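Local coordinates for protein 3-methylornithine synthase (Methanosarcina barkeri, PDB 3T7V) that catalyses the radical-based isomerization of L-lysine to (3R)-3-methyl-D-ornithine, a step in pyrrolysine biosynthesis, using a [4Fe-4S] cluster and S-adenosylmethionine, at residues A[23-28]-A[218-223]; A[29-34]-A[41-46]. One frame throughout, in Å; residues are numbered along the deposited sequence.

Interaction 1. Residues A[23-28]-A[218-223]; sequences LTDNDL and STILSL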
loop_
_atom_site.group_PDB
_atom_site.type_symbol
_atom_site.label_atom_id
_atom_site.label_comp_id
_atom_site.label_asym_id
_atom_site.label_seq_id
_atom_site.Cartn_x
_atom_site.Cartn_y
_atom_site.Cartn_z
ATOM N N LEU A 23 21.851 -5.396 -4.428
ATOM C CA LEU A 23 22.215 -5.468 -3.046
ATOM C C LEU A 23 22.322 -6.944 -2.602
ATOM O O LEU A 23 21.453 -7.784 -2.940
ATOM C CB LEU A 23 21.147 -4.727 -2.238
ATOM C CG LEU A 23 21.368 -3.214 -2.137
ATOM C CD1 LEU A 23 21.678 -2.333 -3.326
ATOM C CD2 LEU A 23 20.128 -2.751 -1.370
ATOM N N THR A 24 23.423 -7.275 -1.926
ATOM C CA THR A 24 23.582 -8.598 -1.341
ATOM C C THR A 24 22.914 -8.721 0.012
ATOM O O THR A 24 22.484 -7.725 0.574
ATOM C CB THR A 24 25.086 -8.880 -1.145
ATOM O OG1 THR A 24 25.627 -7.957 -0.163
ATOM C CG2 THR A 24 25.847 -8.713 -2.462
ATOM N N ASP A 25 22.890 -9.934 0.583
ATOM C CA ASP A 25 22.337 -10.035 1.930
ATOM C C ASP A 25 23.189 -9.288 2.943
ATOM O O ASP A 25 22.627 -8.733 3.915
ATOM C CB ASP A 25 22.101 -11.500 2.384
ATOM C CG ASP A 25 21.040 -12.250 1.520
ATOM O OD1 ASP A 25 20.082 -11.617 0.979
ATOM O OD2 ASP A 25 21.193 -13.477 1.377
ATOM N N ASN A 26 24.516 -9.305 2.784
ATOM C CA ASN A 26 25.376 -8.442 3.664
ATOM C C ASN A 26 24.996 -6.975 3.561
ATOM O O ASN A 26 24.992 -6.278 4.620
ATOM C CB ASN A 26 26.851 -8.694 3.442
ATOM C CG ASN A 26 27.316 -9.977 4.162
ATOM O OD1 ASN A 26 28.354 -10.423 3.892
ATOM N ND2 ASN A 26 26.502 -10.549 5.026
ATOM N N ASP A 27 24.734 -6.470 2.341
ATOM C CA ASP A 27 24.337 -5.064 2.165
ATOM C C ASP A 27 23.008 -4.848 2.917
ATOM O O ASP A 27 22.882 -3.836 3.614
ATOM C CB ASP A 27 24.126 -4.685 0.677
ATOM C CG ASP A 27 25.375 -4.816 -0.138
ATOM O OD1 ASP A 27 26.486 -4.721 0.444
ATOM O OD2 ASP A 27 25.276 -4.968 -1.376
ATOM N N LEU A 28 22.033 -5.756 2.786
ATOM C CA LEU A 28 20.712 -5.614 3.524
ATOM C C LEU A 28 20.966 -5.612 4.995
ATOM O O LEU A 28 20.353 -4.820 5.695
ATOM C CB LEU A 28 19.723 -6.716 3.111
ATOM C CG LEU A 28 19.329 -6.701 1.652
ATOM C CD1 LEU A 28 18.340 -7.852 1.370
ATOM C CD2 LEU A 28 18.677 -5.384 1.252
ATOM N N SER A 218 14.096 -11.748 9.540
ATOM C CA SER A 218 12.700 -11.930 9.035
ATOM C C SER A 218 12.438 -10.919 7.929
ATOM O O SER A 218 11.831 -11.275 6.893
ATOM C CB SER A 218 11.787 -11.626 10.231
ATOM O OG SER A 218 10.443 -11.731 9.914
ATOM N N THR A 219 12.917 -9.700 8.100
ATOM C CA THR A 219 12.734 -8.654 7.108
ATOM C C THR A 219 13.461 -9.007 5.818
ATOM O O THR A 219 12.912 -8.755 4.725
ATOM C CB THR A 219 13.224 -7.326 7.694
ATOM O OG1 THR A 219 12.468 -7.067 8.901
ATOM C CG2 THR A 219 13.018 -6.186 6.673
ATOM N N ILE A 220 14.703 -9.512 5.907
ATOM C CA ILE A 220 15.391 -9.943 4.667
ATOM C C ILE A 220 14.630 -11.031 3.942
ATOM O O ILE A 220 14.513 -10.970 2.714
ATOM C CB ILE A 220 16.826 -10.366 5.021
ATOM C CG1 ILE A 220 17.521 -9.116 5.528
ATOM C CG2 ILE A 220 17.503 -10.941 3.797
ATOM C CD1 ILE A 220 18.953 -9.439 5.976
ATOM N N LEU A 221 14.097 -12.030 4.693
ATOM C CA LEU A 221 13.308 -13.113 4.088
ATOM C C LEU A 221 12.115 -12.472 3.355
ATOM O O LEU A 221 11.816 -12.838 2.221
ATOM C CB LEU A 221 12.750 -14.057 5.142
ATOM C CG LEU A 221 13.563 -15.130 5.871
ATOM C CD1 LEU A 221 12.641 -15.942 6.811
ATOM C CD2 LEU A 221 14.109 -16.022 4.753
ATOM N N SER A 222 11.536 -11.444 3.947
ATOM C CA SER A 222 10.371 -10.811 3.298
ATOM C C SER A 222 10.732 -9.965 2.108
ATOM O O SER A 222 10.029 -9.997 1.086
ATOM C CB SER A 222 9.613 -9.979 4.300
ATOM O OG SER A 222 9.041 -10.860 5.250
ATOM N N LEU A 223 11.852 -9.252 2.191
ATOM C CA LEU A 223 12.306 -8.492 1.006
ATOM C C LEU A 223 12.654 -9.431 -0.184
ATOM O O LEU A 223 12.267 -9.158 -1.343
ATOM C CB LEU A 223 13.556 -7.623 1.327
ATOM C CG LEU A 223 13.195 -6.487 2.339
ATOM C CD1 LEU A 223 14.504 -5.887 2.908
ATOM C CD2 LEU A 223 12.425 -5.341 1.655
#

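Interaction 2. Residues A[29-34]-A[41-46]; sequences RTLLSL and ERLYSA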
loop_
_atom_site.group_PDB
_atom_site.type_symbol
_atom_site.label_atom_id
_atom_site.label_comp_id
_atom_site.label_asym_id
_atom_site.label_seq_id
_atom_site.Cartn_x
_atom_site.Cartn_y
_atom_site.Cartn_z
ATOM N N ARG A 29 21.794 -6.538 5.538
ATOM C CA ARG A 29 22.049 -6.509 6.960
ATOM C C ARG A 29 22.615 -5.200 7.421
ATOM O O ARG A 29 22.350 -4.795 8.557
ATOM C CB ARG A 29 22.981 -7.661 7.418
ATOM C CG ARG A 29 22.307 -9.005 7.355
ATOM C CD ARG A 29 23.338 -10.096 7.694
ATOM N NE ARG A 29 22.687 -11.418 7.648
ATOM C CZ ARG A 29 22.061 -11.962 8.675
ATOM N NH1 ARG A 29 21.933 -11.305 9.846
ATOM N NH2 ARG A 29 21.587 -13.201 8.588
ATOM N N THR A 30 23.574 -4.653 6.646
ATOM C CA THR A 30 24.232 -3.421 7.006
ATOM C C THR A 30 23.234 -2.266 6.993
ATOM O O THR A 30 23.127 -1.515 7.981
ATOM C CB THR A 30 25.346 -3.185 6.057
ATOM O OG1 THR A 30 26.250 -4.281 6.100
ATOM C CG2 THR A 30 26.083 -1.812 6.381
ATOM N N LEU A 31 22.483 -2.153 5.890
ATOM C CA LEU A 31 21.512 -1.037 5.751
ATOM C C LEU A 31 20.414 -1.104 6.799
ATOM O O LEU A 31 20.031 -0.069 7.432
ATOM C CB LEU A 31 20.942 -0.992 4.312
ATOM C CG LEU A 31 22.022 -0.688 3.247
ATOM C CD1 LEU A 31 21.348 -0.679 1.884
ATOM C CD2 LEU A 31 22.730 0.645 3.429
ATOM N N LEU A 32 19.950 -2.330 7.049
ATOM C CA LEU A 32 18.892 -2.508 8.030
ATOM C C LEU A 32 19.344 -2.299 9.466
ATOM O O LEU A 32 18.528 -2.142 10.365
ATOM C CB LEU A 32 18.171 -3.847 7.827
ATOM C CG LEU A 32 17.360 -3.944 6.509
ATOM C CD1 LEU A 32 16.952 -5.418 6.279
ATOM C CD2 LEU A 32 16.097 -3.011 6.508
ATOM N N SER A 33 20.662 -2.327 9.743
ATOM C CA SER A 33 21.080 -2.141 11.140
ATOM C C SER A 33 21.535 -0.677 11.373
ATOM O O SER A 33 22.026 -0.366 12.440
ATOM C CB SER A 33 22.101 -3.194 11.567
ATOM O OG SER A 33 23.179 -3.084 10.724
ATOM N N LEU A 34 21.366 0.220 10.387
ATOM C CA LEU A 34 21.825 1.593 10.535
ATOM C C LEU A 34 21.016 2.274 11.643
ATOM O O LEU A 34 19.799 2.100 11.725
ATOM C CB LEU A 34 21.735 2.417 9.225
ATOM C CG LEU A 34 22.584 2.029 8.045
ATOM C CD1 LEU A 34 22.101 2.799 6.830
ATOM C CD2 LEU A 34 24.010 2.433 8.317
ATOM N N GLU A 41 20.675 9.404 7.135
ATOM C CA GLU A 41 20.586 10.444 6.095
ATOM C C GLU A 41 21.333 10.024 4.803
ATOM O O GLU A 41 20.869 10.323 3.698
ATOM C CB GLU A 41 21.070 11.819 6.618
ATOM C CG GLU A 41 20.835 12.921 5.643
ATOM C CD GLU A 41 19.393 12.906 5.121
ATOM O OE1 GLU A 41 18.456 13.038 5.967
ATOM O OE2 GLU A 41 19.177 12.728 3.877
ATOM N N ARG A 42 22.439 9.283 4.922
ATOM C CA ARG A 42 23.141 8.849 3.722
ATOM C C ARG A 42 22.311 7.782 2.986
ATOM O O ARG A 42 22.281 7.734 1.735
ATOM C CB ARG A 42 24.606 8.412 3.991
ATOM C CG ARG A 42 24.853 7.047 4.523
ATOM C CD ARG A 42 26.068 6.434 3.826
ATOM N NE ARG A 42 26.287 5.048 4.253
ATOM C CZ ARG A 42 25.480 4.027 3.977
ATOM N NH1 ARG A 42 24.374 4.204 3.272
ATOM N NH2 ARG A 42 25.780 2.822 4.425
ATOM N N LEU A 43 21.596 6.968 3.737
ATOM C CA LEU A 43 20.704 5.931 3.129
ATOM C C LEU A 43 19.518 6.628 2.409
ATOM O O LEU A 43 19.246 6.276 1.231
ATOM C CB LEU A 43 20.204 4.990 4.235
ATOM C CG LEU A 43 19.130 4.012 3.789
ATOM C CD1 LEU A 43 19.594 3.135 2.598
ATOM C CD2 LEU A 43 18.559 3.212 4.960
ATOM N N TYR A 44 18.868 7.582 3.067
ATOM C CA TYR A 44 17.766 8.314 2.402
ATOM C C TYR A 44 18.232 9.044 1.148
ATOM O O TYR A 44 17.608 8.990 0.149
ATOM C CB TYR A 44 17.098 9.324 3.333
ATOM C CG TYR A 44 16.654 8.760 4.681
ATOM C CD1 TYR A 44 16.228 7.398 4.816
ATOM C CD2 TYR A 44 16.564 9.572 5.815
ATOM C CE1 TYR A 44 15.825 6.900 6.050
ATOM C CE2 TYR A 44 16.140 9.075 7.009
ATOM C CZ TYR A 44 15.774 7.753 7.125
ATOM O OH TYR A 44 15.421 7.325 8.374
ATOM N N SER A 45 19.405 9.700 1.232
ATOM C CA SER A 45 19.964 10.402 0.085
ATOM C C SER A 45 20.239 9.452 -1.075
ATOM O O SER A 45 19.956 9.787 -2.227
ATOM C CB SER A 45 21.304 11.082 0.501
ATOM O OG SER A 45 21.811 11.763 -0.625
ATOM N N ALA A 46 20.784 8.256 -0.800
ATOM C CA ALA A 46 21.015 7.304 -1.875
ATOM C C ALA A 46 19.701 6.906 -2.568
ATOM O O ALA A 46 19.604 6.781 -3.802
ATOM C CB ALA A 46 21.764 6.044 -1.338
#

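Interaction 1. Residues A[23-28]-A[218-223]
Ile220 and Leu28 meet as two branched aliphatic chains, and every branch of the isoleucine is used. Its CG2 methyl lies 4.0 Å from Leu28 CD1, while the other arm, ending in CD1, comes to 4.0 Å from Leu28 CB. The isoleucine thus straddles the leucine, one limb at its base and one near its end. Chi1 (-64°) puts CG1 anti to the carbonyl carbon and CG2 anti to the backbone N, which sends CG1 and CD1 to the base of Leu28 and CG2 to its CD1 and to Asp25. With the CA atoms of Leu28 and Ile220 7.0 Å apart, branching at CB puts bulk near the backbone, where this close approach can use it. The same CG2 methyl passes 3.9 Å from Asp25 OD1 in van der Waals contact; the charge of that oxygen is answered by the salt bridge to Arg224 NE. With an alanine in place of Ile220, a gap would probably open beside Leu28 CB and CD1, and Asp25 would lose the methyl flanking its carboxylate. Behind this layer, the start of helix 25-32 is fixed by a capping box. Thr24, the N-cap, accepts from Asp27 N through OG1 at 3.0 Å, and Asp27 OD2 in return takes the Thr24 N-H at 3.0 Å, a bond entering from above the carboxylate plane. Leu223, one turn beyond Ile220, also turns toward the first segment and packs on Leu265 and Met268 of helix 258-268 and on Ile208 of strand 203-210. Chemically, helix 25-32 is held against an outer helix of the TIM-barrel-like radical SAM core by apolar fit at Leu28 and Ile220 and by a polar grip at its start, where Arg224 of helix 216-228 holds both Asp25 and the Leu23 carbonyl.

Interaction 2. Residues A[29-34]-A[41-46]
A helical hairpin near the N-terminal end of the chain brings helix 25-32 and helix 37-55 together through Leu31, Leu34, Arg42 and Leu43. Leu34 extends from just beyond the first helix to set its CD1 methyl 3.9 Å from Leu43 CB. The same methyl reaches Leu43 CD2 at 4.0 Å, so it rests along the flank of the second leucine. In Leu43, chi1 of 172° swings CG out toward the first helix, and the fork there sends CD2 to Leu34 and CD1 to Leu31, whose CD2 lies 4.1 Å from Leu43 CD1. One leucine therefore serves two, and a side chain forked at CG suits that task. Only a short connection separates the two helices, and the turn leaving the first is tight: Ser33 N gives its hydrogen to Thr30 O at 3.1 Å and Leu34 N to Leu31 O at 3.3 Å. By this turn Leu34 is brought round to face the second helix. This pair of helices precedes the barrel strands in sequence and packs on the outer layer of the fold, where Leu43 also touches Lys260, Ser263 and Leu267 of helix 258-268. At the exposed border Arg42 takes over. Its chain leaves the helix with CG between the backbone N and the carbonyl carbon (chi1 81°) and bends again at chi2, bringing the guanidinium back toward the first helix. There Leu31 CD2 sits at the edge of the guanidinium, in its plane and 3.9 Å from both NH1 and NH2, the two side chains crossing at about a right angle. An arginine fits such a border because its long chain can reach across from the neighbouring helix. Lys260 NZ, finally, bonds to the carbonyl oxygens of Leu32 and Leu34.

Helix 25-32 is common to both contacts: its earlier part meets helix 216-228 of the radical SAM core in interaction 1, and its later part meets helix 37-55 in interaction 2. The former joins residues far apart in sequence; interaction 2 is local and lies within the loop that interaction 1 closes. Interaction 1 is the more buried, interaction 2 only partly so. Asp25 is used as a charge, in a salt bridge to Arg224 of the partner helix, whereas the Arg42 guanidinium meets a leucine methyl at its edge, a van der Waals contact. They also touch directly, since Ile220 packs on Arg29 and Leu32, and Leu23 on Leu31. Both lie away from the active site.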